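Local coordinates for protein monooxygenase (Agrobacterium tumefaciens, PDB 2I7G) that probably catalyses a flavin-dependent monooxygenation, as a TIM-barrel member of the luciferase-like monooxygenase family, at residues E166-T171 with Y186-Q191; I95-A100 with N124-I129; F154-D159 with G174-A179; P216-I221 with R251-V256. All coordinates share one frame; numbering follows the deposited sequence. Where two conformers were deposited one is given.

Contact 1. Residues E166-T171 with Y186-Q191; sequences EQEVVT and YPRPLQ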
loop_
_atom_site.group_PDB
_atom_site.type_symbol
_atom_site.label_atom_id
_atom_site.label_comp_id
_atom_site.label_asym_id
_atom_site.label_seq_id
_atom_site.Cartn_x
_atom_site.Cartn_y
_atom_site.Cartn_z
ATOM N N GLU B 166 1.374 -20.466 -1.224
ATOM C CA GLU B 166 1.225 -21.871 -0.827
ATOM C C GLU B 166 2.043 -22.250 0.411
ATOM O O GLU B 166 1.762 -23.256 1.069
ATOM C CB GLU B 166 1.562 -22.800 -2.005
ATOM C CG GLU B 166 1.072 -24.243 -1.865
ATOM C CD GLU B 166 -0.434 -24.400 -1.947
ATOM O OE1 GLU B 166 -1.110 -23.588 -2.623
ATOM O OE2 GLU B 166 -0.941 -25.369 -1.340
ATOM N N GLN B 167 3.076 -21.472 0.727
ATOM C CA GLN B 167 3.823 -21.729 1.974
ATOM C C GLN B 167 4.704 -20.576 2.336
ATOM O O GLN B 167 5.008 -19.759 1.499
ATOM C CB GLN B 167 4.688 -22.955 1.822
ATOM C CG GLN B 167 5.720 -22.851 0.746
ATOM C CD GLN B 167 6.447 -24.170 0.556
ATOM O OE1 GLN B 167 6.912 -24.788 1.527
ATOM N NE2 GLN B 167 6.556 -24.608 -0.694
ATOM N N GLU B 168 5.150 -20.565 3.586
ATOM C CA GLU B 168 5.895 -19.446 4.152
ATOM C C GLU B 168 7.270 -19.251 3.510
ATOM O O GLU B 168 7.641 -18.125 3.170
ATOM C CB GLU B 168 6.039 -19.669 5.657
ATOM C CG GLU B 168 6.733 -18.563 6.431
ATOM C CD GLU B 168 6.599 -18.766 7.942
ATOM O OE1 GLU B 168 5.466 -19.047 8.400
ATOM O OE2 GLU B 168 7.616 -18.652 8.665
ATOM N N VAL B 169 8.005 -20.350 3.339
ATOM C CA VAL B 169 9.392 -20.297 2.876
ATOM C C VAL B 169 9.443 -20.903 1.488
ATOM O O VAL B 169 8.984 -22.042 1.300
ATOM C CB VAL B 169 10.330 -21.060 3.854
ATOM C CG1 VAL B 169 11.775 -21.144 3.288
ATOM C CG2 VAL B 169 10.317 -20.366 5.210
ATOM N N VAL B 170 9.962 -20.150 0.517
ATOM C CA VAL B 170 10.002 -20.636 -0.876
ATOM C C VAL B 170 11.389 -20.670 -1.491
ATOM O O VAL B 170 12.273 -19.892 -1.122
ATOM C CB VAL B 170 9.078 -19.826 -1.823
ATOM C CG1 VAL B 170 7.618 -19.923 -1.381
ATOM C CG2 VAL B 170 9.533 -18.377 -1.890
ATOM N N THR B 171 11.554 -21.604 -2.430
ATOM C CA THR B 171 12.701 -21.673 -3.320
ATOM C C THR B 171 12.107 -21.643 -4.725
ATOM O O THR B 171 11.278 -22.491 -5.077
ATOM C CB THR B 171 13.545 -22.955 -3.072
ATOM O OG1 THR B 171 14.189 -22.837 -1.792
ATOM C CG2 THR B 171 14.605 -23.143 -4.168
ATOM N N TYR B 186 6.943 -12.349 4.414
ATOM C CA TYR B 186 6.106 -11.922 5.547
ATOM C C TYR B 186 5.420 -10.569 5.219
ATOM O O TYR B 186 5.943 -9.783 4.412
ATOM C CB TYR B 186 6.996 -11.770 6.816
ATOM C CG TYR B 186 7.669 -13.083 7.124
ATOM C CD1 TYR B 186 6.929 -14.158 7.615
ATOM C CD2 TYR B 186 9.006 -13.287 6.766
ATOM C CE1 TYR B 186 7.539 -15.417 7.835
ATOM C CE2 TYR B 186 9.638 -14.533 6.984
ATOM C CZ TYR B 186 8.886 -15.583 7.490
ATOM O OH TYR B 186 9.521 -16.787 7.658
ATOM N N PRO B 187 4.271 -10.262 5.866
ATOM C CA PRO B 187 3.573 -11.107 6.819
ATOM C C PRO B 187 2.691 -12.134 6.107
ATOM O O PRO B 187 2.282 -11.923 4.944
ATOM C CB PRO B 187 2.672 -10.117 7.581
ATOM C CG PRO B 187 2.286 -9.110 6.537
ATOM C CD PRO B 187 3.569 -8.971 5.665
ATOM N N ARG B 188 2.395 -13.228 6.806
ATOM C CA ARG B 188 1.484 -14.232 6.246
ATOM C C ARG B 188 0.048 -13.682 6.324
ATOM O O ARG B 188 -0.297 -12.970 7.272
ATOM C CB ARG B 188 1.589 -15.560 7.025
ATOM C CG ARG B 188 3.010 -16.151 7.073
ATOM C CD ARG B 188 3.630 -16.145 5.678
ATOM N NE ARG B 188 2.882 -16.981 4.730
ATOM C CZ ARG B 188 3.169 -17.090 3.432
ATOM N NH1 ARG B 188 4.149 -16.350 2.883
ATOM N NH2 ARG B 188 2.450 -17.939 2.684
ATOM N N PRO B 189 -0.772 -13.947 5.298
ATOM C CA PRO B 189 -2.144 -13.438 5.361
ATOM C C PRO B 189 -2.989 -14.192 6.346
ATOM O O PRO B 189 -2.523 -15.196 6.942
ATOM C CB PRO B 189 -2.673 -13.662 3.942
ATOM C CG PRO B 189 -1.904 -14.782 3.403
ATOM C CD PRO B 189 -0.506 -14.674 4.041
ATOM N N LEU B 190 -4.230 -13.735 6.506
ATOM C CA LEU B 190 -5.189 -14.468 7.334
ATOM C C LEU B 190 -5.871 -15.652 6.615
ATOM O O LEU B 190 -6.004 -16.749 7.185
ATOM C CB LEU B 190 -6.213 -13.482 7.903
ATOM C CG LEU B 190 -7.059 -13.815 9.130
ATOM C CD1 LEU B 190 -6.295 -14.365 10.340
ATOM C CD2 LEU B 190 -7.729 -12.507 9.498
ATOM N N GLN B 191 -6.305 -15.433 5.377
ATOM C CA GLN B 191 -6.948 -16.488 4.594
ATOM C C GLN B 191 -5.954 -17.636 4.355
ATOM O O GLN B 191 -4.757 -17.395 4.176
ATOM C CB GLN B 191 -7.449 -15.955 3.253
ATOM C CG GLN B 191 -8.630 -14.994 3.375
ATOM C CD GLN B 191 -9.035 -14.436 2.015
ATOM O OE1 GLN B 191 -9.873 -15.014 1.328
ATOM N NE2 GLN B 191 -8.410 -13.343 1.611
HETATM O O HOH W 1 5.970 -17.281 0.773
#

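Contact 2. Residues I95-A100 with N124-I129; sequences IRLTSA and NGRAEI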
loop_
_atom_site.group_PDB
_atom_site.type_symbol
_atom_site.label_atom_id
_atom_site.label_comp_id
_atom_site.label_asym_id
_atom_site.label_seq_id
_atom_site.Cartn_x
_atom_site.Cartn_y
_atom_site.Cartn_z
ATOM N N ILE B 95 -17.425 -6.245 2.760
ATOM C CA ILE B 95 -17.103 -6.317 1.331
ATOM C C ILE B 95 -15.698 -6.879 1.064
ATOM O O ILE B 95 -14.745 -6.566 1.783
ATOM C CB ILE B 95 -17.310 -4.928 0.675
ATOM C CG1 ILE B 95 -17.454 -5.036 -0.852
ATOM C CG2 ILE B 95 -16.250 -3.938 1.122
ATOM C CD1 ILE B 95 -18.193 -3.819 -1.422
ATOM N N ARG B 96 -15.583 -7.733 0.055
ATOM C CA ARG B 96 -14.281 -8.205 -0.324
ATOM C C ARG B 96 -13.559 -7.167 -1.161
ATOM O O ARG B 96 -14.187 -6.381 -1.888
ATOM C CB ARG B 96 -14.363 -9.575 -0.965
ATOM C CG ARG B 96 -14.925 -10.576 0.095
ATOM C CD ARG B 96 -14.852 -12.009 -0.273
ATOM N NE ARG B 96 -13.502 -12.420 -0.603
ATOM C CZ ARG B 96 -12.656 -12.970 0.266
ATOM N NH1 ARG B 96 -13.001 -13.167 1.549
ATOM N NH2 ARG B 96 -11.455 -13.304 -0.154
ATOM N N LEU B 97 -12.244 -7.155 -1.055
ATOM C CA LEU B 97 -11.442 -6.039 -1.598
ATOM C C LEU B 97 -10.389 -6.590 -2.565
ATOM O O LEU B 97 -9.470 -7.346 -2.141
ATOM C CB LEU B 97 -10.736 -5.306 -0.438
ATOM C CG LEU B 97 -11.714 -4.592 0.548
ATOM C CD1 LEU B 97 -10.919 -4.173 1.796
ATOM C CD2 LEU B 97 -12.434 -3.404 -0.110
ATOM N N THR B 98 -10.501 -6.232 -3.836
ATOM C CA THR B 98 -9.623 -6.883 -4.857
ATOM C C THR B 98 -8.981 -5.840 -5.769
ATOM O O THR B 98 -9.549 -4.766 -6.009
ATOM C CB THR B 98 -10.384 -7.949 -5.724
ATOM O OG1 THR B 98 -9.503 -8.595 -6.654
ATOM C CG2 THR B 98 -11.557 -7.319 -6.511
ATOM N N SER B 99 -7.809 -6.164 -6.296
ATOM C CA SER B 99 -7.375 -5.427 -7.506
ATOM C C SER B 99 -8.263 -5.872 -8.708
ATOM O O SER B 99 -8.869 -6.945 -8.678
ATOM C CB SER B 99 -5.896 -5.665 -7.799
ATOM O OG SER B 99 -5.605 -7.050 -7.892
ATOM N N ALA B 100 -8.317 -5.054 -9.751
ATOM C CA ALA B 100 -9.137 -5.349 -10.944
ATOM C C ALA B 100 -8.664 -4.437 -12.094
ATOM O O ALA B 100 -9.435 -3.615 -12.569
ATOM C CB ALA B 100 -10.673 -5.107 -10.603
ATOM N N ASN B 124 -9.204 -8.362 8.008
ATOM C CA ASN B 124 -9.595 -9.605 8.649
ATOM C C ASN B 124 -10.042 -10.693 7.651
ATOM O O ASN B 124 -11.019 -11.391 7.893
ATOM C CB ASN B 124 -10.681 -9.311 9.691
ATOM C CG ASN B 124 -10.170 -8.443 10.816
ATOM O OD1 ASN B 124 -10.483 -7.249 10.904
ATOM N ND2 ASN B 124 -9.320 -9.023 11.643
ATOM N N GLY B 125 -9.302 -10.832 6.544
ATOM C CA GLY B 125 -9.463 -11.963 5.621
ATOM C C GLY B 125 -10.292 -11.684 4.376
ATOM O O GLY B 125 -10.883 -12.604 3.821
ATOM N N ARG B 126 -10.300 -10.418 3.922
ATOM C CA ARG B 126 -11.190 -10.008 2.805
ATOM C C ARG B 126 -10.457 -9.621 1.481
ATOM O O ARG B 126 -11.131 -9.184 0.492
ATOM C CB ARG B 126 -12.079 -8.864 3.252
ATOM C CG ARG B 126 -13.196 -9.287 4.186
ATOM C CD ARG B 126 -14.036 -8.156 4.664
ATOM N NE ARG B 126 -13.322 -7.160 5.471
ATOM C CZ ARG B 126 -13.337 -5.838 5.247
ATOM N NH1 ARG B 126 -13.988 -5.280 4.210
ATOM N NH2 ARG B 126 -12.657 -5.058 6.092
ATOM N N ALA B 127 -9.125 -9.808 1.427
ATOM C CA ALA B 127 -8.348 -9.406 0.236
ATOM C C ALA B 127 -8.319 -10.467 -0.874
ATOM O O ALA B 127 -8.364 -11.693 -0.597
ATOM C CB ALA B 127 -6.870 -8.983 0.614
ATOM N N GLU B 128 -8.197 -9.973 -2.111
ATOM C CA GLU B 128 -7.986 -10.823 -3.287
ATOM C C GLU B 128 -7.139 -10.064 -4.298
ATOM O O GLU B 128 -7.054 -8.792 -4.286
ATOM C CB GLU B 128 -9.336 -11.208 -3.962
ATOM C CG GLU B 128 -10.372 -11.836 -3.052
ATOM C CD GLU B 128 -11.596 -12.290 -3.805
ATOM O OE1 GLU B 128 -11.697 -11.997 -5.029
ATOM O OE2 GLU B 128 -12.455 -12.917 -3.151
ATOM N N ILE B 129 -6.503 -10.845 -5.168
ATOM C CA ILE B 129 -5.717 -10.288 -6.277
ATOM C C ILE B 129 -6.378 -10.748 -7.577
ATOM O O ILE B 129 -6.672 -11.943 -7.724
ATOM C CB ILE B 129 -4.247 -10.827 -6.259
ATOM C CG1 ILE B 129 -3.530 -10.374 -4.972
ATOM C CG2 ILE B 129 -3.525 -10.354 -7.552
ATOM C CD1 ILE B 129 -2.186 -11.173 -4.690
HETATM O O HOH W 2 -10.760 -10.854 -7.424
#

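Contact 3. Residues F154-D159 with G174-A179; sequences FAEKLD and GTKHPA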
loop_
_atom_site.group_PDB
_atom_site.type_symbol
_atom_site.label_atom_id
_atom_site.label_comp_id
_atom_site.label_asym_id
_atom_site.label_seq_id
_atom_site.Cartn_x
_atom_site.Cartn_y
_atom_site.Cartn_z
ATOM N N PHE B 154 4.360 -12.880 -17.452
ATOM C CA PHE B 154 3.124 -13.215 -16.766
ATOM C C PHE B 154 3.175 -14.628 -16.235
ATOM O O PHE B 154 2.838 -14.854 -15.079
ATOM C CB PHE B 154 1.908 -13.023 -17.659
ATOM C CG PHE B 154 0.605 -13.120 -16.922
ATOM C CD1 PHE B 154 0.183 -12.092 -16.049
ATOM C CD2 PHE B 154 -0.186 -14.246 -17.061
ATOM C CE1 PHE B 154 -1.064 -12.180 -15.370
ATOM C CE2 PHE B 154 -1.434 -14.343 -16.380
ATOM C CZ PHE B 154 -1.863 -13.324 -15.548
ATOM N N ALA B 155 3.652 -15.559 -17.055
ATOM C CA ALA B 155 3.718 -16.963 -16.655
ATOM C C ALA B 155 4.607 -17.148 -15.420
ATOM O O ALA B 155 4.204 -17.790 -14.448
ATOM C CB ALA B 155 4.235 -17.804 -17.791
ATOM N N GLU B 156 5.801 -16.573 -15.459
ATOM C CA GLU B 156 6.770 -16.791 -14.368
ATOM C C GLU B 156 6.277 -16.088 -13.108
ATOM O O GLU B 156 6.341 -16.623 -12.015
ATOM C CB GLU B 156 8.152 -16.264 -14.745
ATOM C CG GLU B 156 8.857 -17.154 -15.768
ATOM C CD GLU B 156 10.339 -16.858 -15.894
ATOM O OE1 GLU B 156 10.851 -16.029 -15.110
ATOM O OE2 GLU B 156 10.992 -17.460 -16.789
ATOM N N LYS B 157 5.770 -14.872 -13.268
ATOM C CA LYS B 157 5.393 -14.093 -12.071
ATOM C C LYS B 157 4.131 -14.634 -11.411
ATOM O O LYS B 157 3.992 -14.628 -10.185
ATOM C CB LYS B 157 5.290 -12.605 -12.392
ATOM C CG LYS B 157 6.675 -12.007 -12.602
ATOM C CD LYS B 157 6.594 -10.529 -13.106
ATOM C CE LYS B 157 7.970 -9.897 -13.072
ATOM N NZ LYS B 157 7.921 -8.435 -13.365
ATOM N N LEU B 158 3.229 -15.146 -12.235
ATOM C CA LEU B 158 2.052 -15.827 -11.718
ATOM C C LEU B 158 2.545 -17.075 -11.005
ATOM O O LEU B 158 2.053 -17.355 -9.890
ATOM C CB LEU B 158 1.053 -16.164 -12.841
ATOM C CG LEU B 158 -0.186 -16.943 -12.407
ATOM C CD1 LEU B 158 -0.957 -16.212 -11.292
ATOM C CD2 LEU B 158 -1.120 -17.156 -13.583
ATOM N N ASP B 159 3.481 -17.865 -11.637
ATOM C CA ASP B 159 4.013 -19.064 -10.987
ATOM C C ASP B 159 4.642 -18.693 -9.620
ATOM O O ASP B 159 4.346 -19.319 -8.585
ATOM C CB ASP B 159 5.069 -19.730 -11.873
ATOM C CG ASP B 159 5.547 -21.042 -11.313
ATOM O OD1 ASP B 159 4.737 -21.995 -11.268
ATOM O OD2 ASP B 159 6.749 -21.138 -10.970
ATOM N N GLY B 174 13.678 -18.625 -12.169
ATOM C CA GLY B 174 13.108 -18.470 -13.512
ATOM C C GLY B 174 14.089 -17.716 -14.383
ATOM O O GLY B 174 15.311 -17.725 -14.118
ATOM N N THR B 175 13.576 -17.055 -15.410
ATOM C CA THR B 175 14.424 -16.343 -16.358
ATOM C C THR B 175 14.213 -14.823 -16.329
ATOM O O THR B 175 15.064 -14.074 -16.811
ATOM C CB THR B 175 14.216 -16.854 -17.817
ATOM O OG1 THR B 175 12.936 -16.430 -18.292
ATOM C CG2 THR B 175 14.283 -18.376 -17.896
ATOM N N LYS B 176 13.072 -14.371 -15.798
ATOM C CA LYS B 176 12.680 -12.957 -15.856
ATOM C C LYS B 176 12.502 -12.336 -14.467
ATOM O O LYS B 176 11.896 -11.259 -14.334
ATOM C CB LYS B 176 11.362 -12.780 -16.649
ATOM C CG LYS B 176 11.368 -13.218 -18.097
ATOM C CD LYS B 176 12.482 -12.551 -18.892
ATOM C CE LYS B 176 12.155 -12.498 -20.370
ATOM N NZ LYS B 176 13.400 -12.292 -21.162
ATOM N N HIS B 177 12.983 -13.021 -13.429
ATOM C CA HIS B 177 12.868 -12.559 -12.049
ATOM C C HIS B 177 14.010 -13.201 -11.257
ATOM O O HIS B 177 14.354 -14.362 -11.504
ATOM C CB HIS B 177 11.490 -12.934 -11.454
ATOM C CG HIS B 177 11.234 -12.379 -10.071
ATOM N ND1 HIS B 177 11.794 -12.919 -8.931
ATOM C CD2 HIS B 177 10.484 -11.328 -9.654
ATOM C CE1 HIS B 177 11.399 -12.229 -7.875
ATOM N NE2 HIS B 177 10.604 -11.256 -8.286
ATOM N N PRO B 178 14.629 -12.449 -10.323
ATOM C CA PRO B 178 15.700 -13.073 -9.532
ATOM C C PRO B 178 15.259 -14.325 -8.748
ATOM O O PRO B 178 14.079 -14.457 -8.371
ATOM C CB PRO B 178 16.151 -11.954 -8.574
ATOM C CG PRO B 178 15.669 -10.687 -9.226
ATOM C CD PRO B 178 14.418 -11.033 -9.964
ATOM N N ALA B 179 16.214 -15.221 -8.507
ATOM C CA ALA B 179 15.974 -16.443 -7.746
ATOM C C ALA B 179 15.672 -16.122 -6.276
ATOM O O ALA B 179 16.136 -15.116 -5.726
ATOM C CB ALA B 179 17.175 -17.378 -7.852
HETATM O O HOH W 3 11.109 -9.109 -13.189
#

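Contact 4. Residues P216-I221 with R251-V256; sequences PVALAI and RTSINV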
loop_
_atom_site.group_PDB
_atom_site.type_symbol
_atom_site.label_atom_id
_atom_site.label_comp_id
_atom_site.label_asym_id
_atom_site.label_seq_id
_atom_site.Cartn_x
_atom_site.Cartn_y
_atom_site.Cartn_z
ATOM N N PRO B 216 -9.651 -19.334 -10.792
ATOM C CA PRO B 216 -10.885 -18.622 -11.174
ATOM C C PRO B 216 -10.554 -17.567 -12.242
ATOM O O PRO B 216 -9.429 -17.047 -12.281
ATOM C CB PRO B 216 -11.321 -17.876 -9.890
ATOM C CG PRO B 216 -10.435 -18.376 -8.788
ATOM C CD PRO B 216 -9.300 -19.153 -9.365
ATOM N N VAL B 217 -11.515 -17.308 -13.118
ATOM C CA VAL B 217 -11.306 -16.404 -14.245
ATOM C C VAL B 217 -12.363 -15.309 -14.254
ATOM O O VAL B 217 -13.549 -15.545 -13.925
ATOM C CB VAL B 217 -11.270 -17.122 -15.619
ATOM C CG1 VAL B 217 -10.025 -18.005 -15.708
ATOM C CG2 VAL B 217 -12.550 -17.969 -15.866
ATOM N N ALA B 218 -11.942 -14.108 -14.633
ATOM C CA ALA B 218 -12.888 -12.972 -14.763
ATOM C C ALA B 218 -12.803 -12.488 -16.203
ATOM O O ALA B 218 -11.747 -12.016 -16.628
ATOM C CB ALA B 218 -12.504 -11.843 -13.789
ATOM N N LEU B 219 -13.902 -12.607 -16.931
ATOM C CA LEU B 219 -13.969 -12.234 -18.326
ATOM C C LEU B 219 -14.508 -10.803 -18.531
ATOM O O LEU B 219 -15.631 -10.482 -18.116
ATOM C CB LEU B 219 -14.920 -13.200 -19.017
ATOM C CG LEU B 219 -15.078 -13.029 -20.515
ATOM C CD1 LEU B 219 -13.728 -13.099 -21.307
ATOM C CD2 LEU B 219 -16.027 -14.158 -20.951
ATOM N N ALA B 220 -13.732 -9.966 -19.207
ATOM C CA ALA B 220 -14.226 -8.623 -19.609
ATOM C C ALA B 220 -15.171 -8.735 -20.825
ATOM O O ALA B 220 -14.810 -9.311 -21.861
ATOM C CB ALA B 220 -13.049 -7.689 -19.899
ATOM N N ILE B 221 -16.399 -8.233 -20.683
ATOM C CA ILE B 221 -17.399 -8.289 -21.770
ATOM C C ILE B 221 -17.383 -6.942 -22.483
ATOM O O ILE B 221 -17.957 -5.957 -22.001
ATOM C CB ILE B 221 -18.841 -8.579 -21.265
ATOM C CG1 ILE B 221 -18.899 -9.837 -20.369
ATOM C CG2 ILE B 221 -19.866 -8.645 -22.468
ATOM C CD1 ILE B 221 -18.354 -11.089 -21.014
ATOM N N ARG B 251 -14.043 -20.981 -10.673
ATOM C CA ARG B 251 -14.988 -19.882 -10.425
ATOM C C ARG B 251 -14.928 -18.996 -11.651
ATOM O O ARG B 251 -13.861 -18.846 -12.264
ATOM C CB ARG B 251 -14.615 -19.052 -9.179
ATOM C CG ARG B 251 -14.467 -19.820 -7.848
ATOM C CD ARG B 251 -15.810 -20.017 -7.160
ATOM N NE ARG B 251 -15.678 -20.759 -5.911
ATOM C CZ ARG B 251 -15.775 -22.082 -5.803
ATOM N NH1 ARG B 251 -15.636 -22.660 -4.618
ATOM N NH2 ARG B 251 -16.015 -22.830 -6.874
ATOM N N THR B 252 -16.066 -18.411 -12.019
ATOM C CA THR B 252 -16.089 -17.497 -13.143
ATOM C C THR B 252 -16.775 -16.201 -12.753
ATOM O O THR B 252 -17.736 -16.172 -11.958
ATOM C CB THR B 252 -16.787 -18.134 -14.378
ATOM O OG1 THR B 252 -18.118 -18.511 -14.015
ATOM C CG2 THR B 252 -16.004 -19.402 -14.892
ATOM N N SER B 253 -16.314 -15.114 -13.350
ATOM C CA SER B 253 -16.928 -13.812 -13.161
ATOM C C SER B 253 -17.089 -13.189 -14.552
ATOM O O SER B 253 -16.307 -13.467 -15.502
ATOM C CB SER B 253 -15.985 -12.915 -12.309
ATOM O OG SER B 253 -16.609 -11.671 -12.085
ATOM N N ILE B 254 -18.079 -12.317 -14.674
ATOM C CA ILE B 254 -18.087 -11.401 -15.818
ATOM C C ILE B 254 -17.912 -9.970 -15.312
ATOM O O ILE B 254 -18.486 -9.578 -14.273
ATOM C CB ILE B 254 -19.310 -11.571 -16.748
ATOM C CG1 ILE B 254 -20.621 -11.145 -16.045
ATOM C CG2 ILE B 254 -19.360 -13.040 -17.345
ATOM C CD1 ILE B 254 -21.888 -11.247 -16.944
ATOM N N ASN B 255 -17.097 -9.204 -16.031
ATOM C CA ASN B 255 -16.758 -7.834 -15.656
ATOM C C ASN B 255 -17.316 -6.951 -16.777
ATOM O O ASN B 255 -16.888 -7.069 -17.909
ATOM C CB ASN B 255 -15.243 -7.660 -15.629
ATOM C CG ASN B 255 -14.562 -8.435 -14.513
ATOM O OD1 ASN B 255 -15.181 -9.171 -13.757
ATOM N ND2 ASN B 255 -13.237 -8.271 -14.438
ATOM N N VAL B 256 -18.281 -6.101 -16.452
ATOM C CA VAL B 256 -19.008 -5.358 -17.470
ATOM C C VAL B 256 -19.079 -3.865 -17.106
ATOM O O VAL B 256 -18.938 -3.480 -15.921
ATOM C CB VAL B 256 -20.461 -5.912 -17.622
ATOM C CG1 VAL B 256 -20.428 -7.407 -17.859
ATOM C CG2 VAL B 256 -21.346 -5.597 -16.384
#

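Contact 1. Residues E166-T171 with Y186-Q191
Glu-168 and Tyr-186 join in a direct hydrogen bond: the phenol OH gives its proton to Glu-168 OE2 at 2.8 Å. The carboxylate oxygen lies at the edge of the ring, in its plane, and is met on its anti side, with the two flat groups turned 71° apart. Glu-168 reaches the tyrosine because its CG stands anti to the backbone N (chi1 -177°) and the chain beyond is extended; a glutamate suits the place, since its other oxygen, OE1, makes a salt bridge to Arg-40 of the second subunit.

Packing is the second element. The guanidinium of Arg-188 lies with one face against the backbone at Gln-167 and Glu-168, Glu-168 CA sitting 3.7 Å from CZ over the centre of the group. Bends at chi2 and chi3 fold the arginine into this position, where its CD also meets Glu-168 CG at 4.0 Å.

A water supplies the third link: it lies 2.8 Å from Gln-167 O, to which it probably donates, and accepts from Arg-188 NH1 at 2.9 Å. The same guanidinium is held by the carbonyls of Val-185 and Leu-164, a use of several N-H groups for which arginine is well fitted.

The contact thus joins the turn between helix 150-166 and strand 169-172 to the loop leading toward strand 196-200, whose Arg-188 and Pro-189 rest on helix 109-122.

Contact 2. Residues I95-A100 with N124-I129
Arg-96 and Glu-128 meet in a salt bridge, Arg-96 NE lying 2.8 Å from Glu-128 OE2. The oxygen is near the guanidinium plane, but the donor comes to its anti side, 33° out of the carboxylate plane; NH2 adds a weak bond to the same oxygen. A bend at chi3 (56°) lets NH1 also make a weak bond to Gly-125 O. Arginine suits the place, its N-H groups serving carboxylate and carbonyl alike. Arg-126, just ahead of its strand, reaches 95-100 with NH1, which donates to a lone pair of Ile-95 O at 2.8 Å.

The two parallel strands are joined by backbone bonds, Leu-97 N to Arg-126 O at 2.8 Å and Glu-128 N to Leu-97 O at 2.9 Å, followed by a weak one from Ser-99 N to Glu-128 O. Helix 109-122 connects the strands in a beta-alpha-beta crossover of the TIM barrel. Leu-97 and Ala-127 share the face toward the helices, where apolar side chains fit, Leu-97 packing on helix 81-89 and Ala-127 on Val-119. Thr-98 and Glu-128 share the other face, bridged by a water that donates to Thr-98 OG1 at 2.7 Å and to Glu-128 OE1 at 2.8 Å.

Farther out, Arg-329 forms a salt bridge with Glu-128 OE1, while Gln-191 accepts from Arg-96 NH2. Thr-92 OG1 and Ser-123 O hold the guanidinium of Arg-126.

Contact 3. Residues F154-D159 with G174-A179
Glu-156 OE1 is gripped by two successive backbone amides, Lys-176 N at 2.9 Å and, more weakly, Thr-175 N, also at 2.9 Å. Its partner oxygen, OE2, takes the proton of Thr-175 OG1 at 2.7 Å, and a further weak bond from Thr-175 N. A helix residue thereby clasps the loop that joins strands 169-172 and 180-181, part of a small antiparallel sheet beside the barrel.

Both Lys-176 N and Thr-175 OG1 approach the syn sides of their oxygens, 25° and 30° out of the carboxylate plane. Glutamate is long enough to span from helix to loop: its chain is extended beyond CG and offers two acceptors at the end. Several bonds probably fix the rotation of the carboxylate and stabilise its negative charge. Threonine serves doubly, with OG1 placed between the backbone N and carbonyl carbon (chi1 71°), near its own amide, so that the hydroxyl and N-H face one group. Gly-174, with no side chain, lets the loop pass close, its CA 3.7 Å from Glu-156 OE1.

Lys-157 adds a looser link. Its CE lies at the edge of the His-177 ring, while its ammonium group is taken up by Ser-105 O, Asp-107 O and Tyr-145 OH. His-177 itself is steadied within the loop, ND1 donating to a lone pair of Pro-178 O at 2.8 Å.

Contact 4. Residues P216-I221 with R251-V256
Ser-253 N donates to Val-217 O in a parallel strand pair of the TIM barrel, a beta-alpha-beta crossover completed by helix 230-242. The hydrogen bonds pass back and forth: Val-217 N to Arg-251 O, Ser-253 N to Val-217 O, Leu-219 N to Ser-253 O and Asn-255 N to Leu-219 O, each 2.9 Å long, then Ile-221 N to Asn-255 O at 3.0 Å. Leu-219 N makes a nearly straight bond (172°), although it stands above the carbonyl plane of Ser-253 and off the lone pair. Between them lie CA-H...O contacts, such as Thr-252 CA to Val-217 O at 3.3 Å. The strand directions differ by 27°, in keeping with the twist of a barrel.

Side-chain packing divides by face. Val-217, Thr-252, Leu-219 and Ile-254 turn toward the helical layer; Val-217 CG2 and Thr-252 CG2 lie side by side at 3.9 Å, and both residues touch Tyr-236 of the helix. Branched, largely apolar groups suit this buried layer. On the other face, smaller Ala-218 and Ser-253 bring their CB atoms to 3.9 Å, with Asn-255 reaching back beside Ala-218 and Trp-197 packing on Ser-253.

At the far end the side-chain contact is apolar: Ile-221 and Val-256 run alongside each other, with Ile-221 CG1 3.8 Å from Val-256 CG1.

From the N terminus, contact 2 comes first, closing a beta-alpha-beta loop through helix 109-122. Contact 3 opens next on helix 150-166, and contact 1 opens at that helix's end before contact 3 has closed, so the two cross: 154-159, 166-171, 174-179, 186-191. Together they tie the helix to the small antiparallel sheet and the loops around it, and both touch the second subunit. That last segment, 186-191, returns to contact 2, where Gln-191 probably hydrogen-bonds to Ala-127 O and packs against Gly-125. Contact 4 follows in series, closing a second crossover through helix 230-242. Contacts 2 and 4 share the parallel barrel sheet, their centres about 16 Å apart.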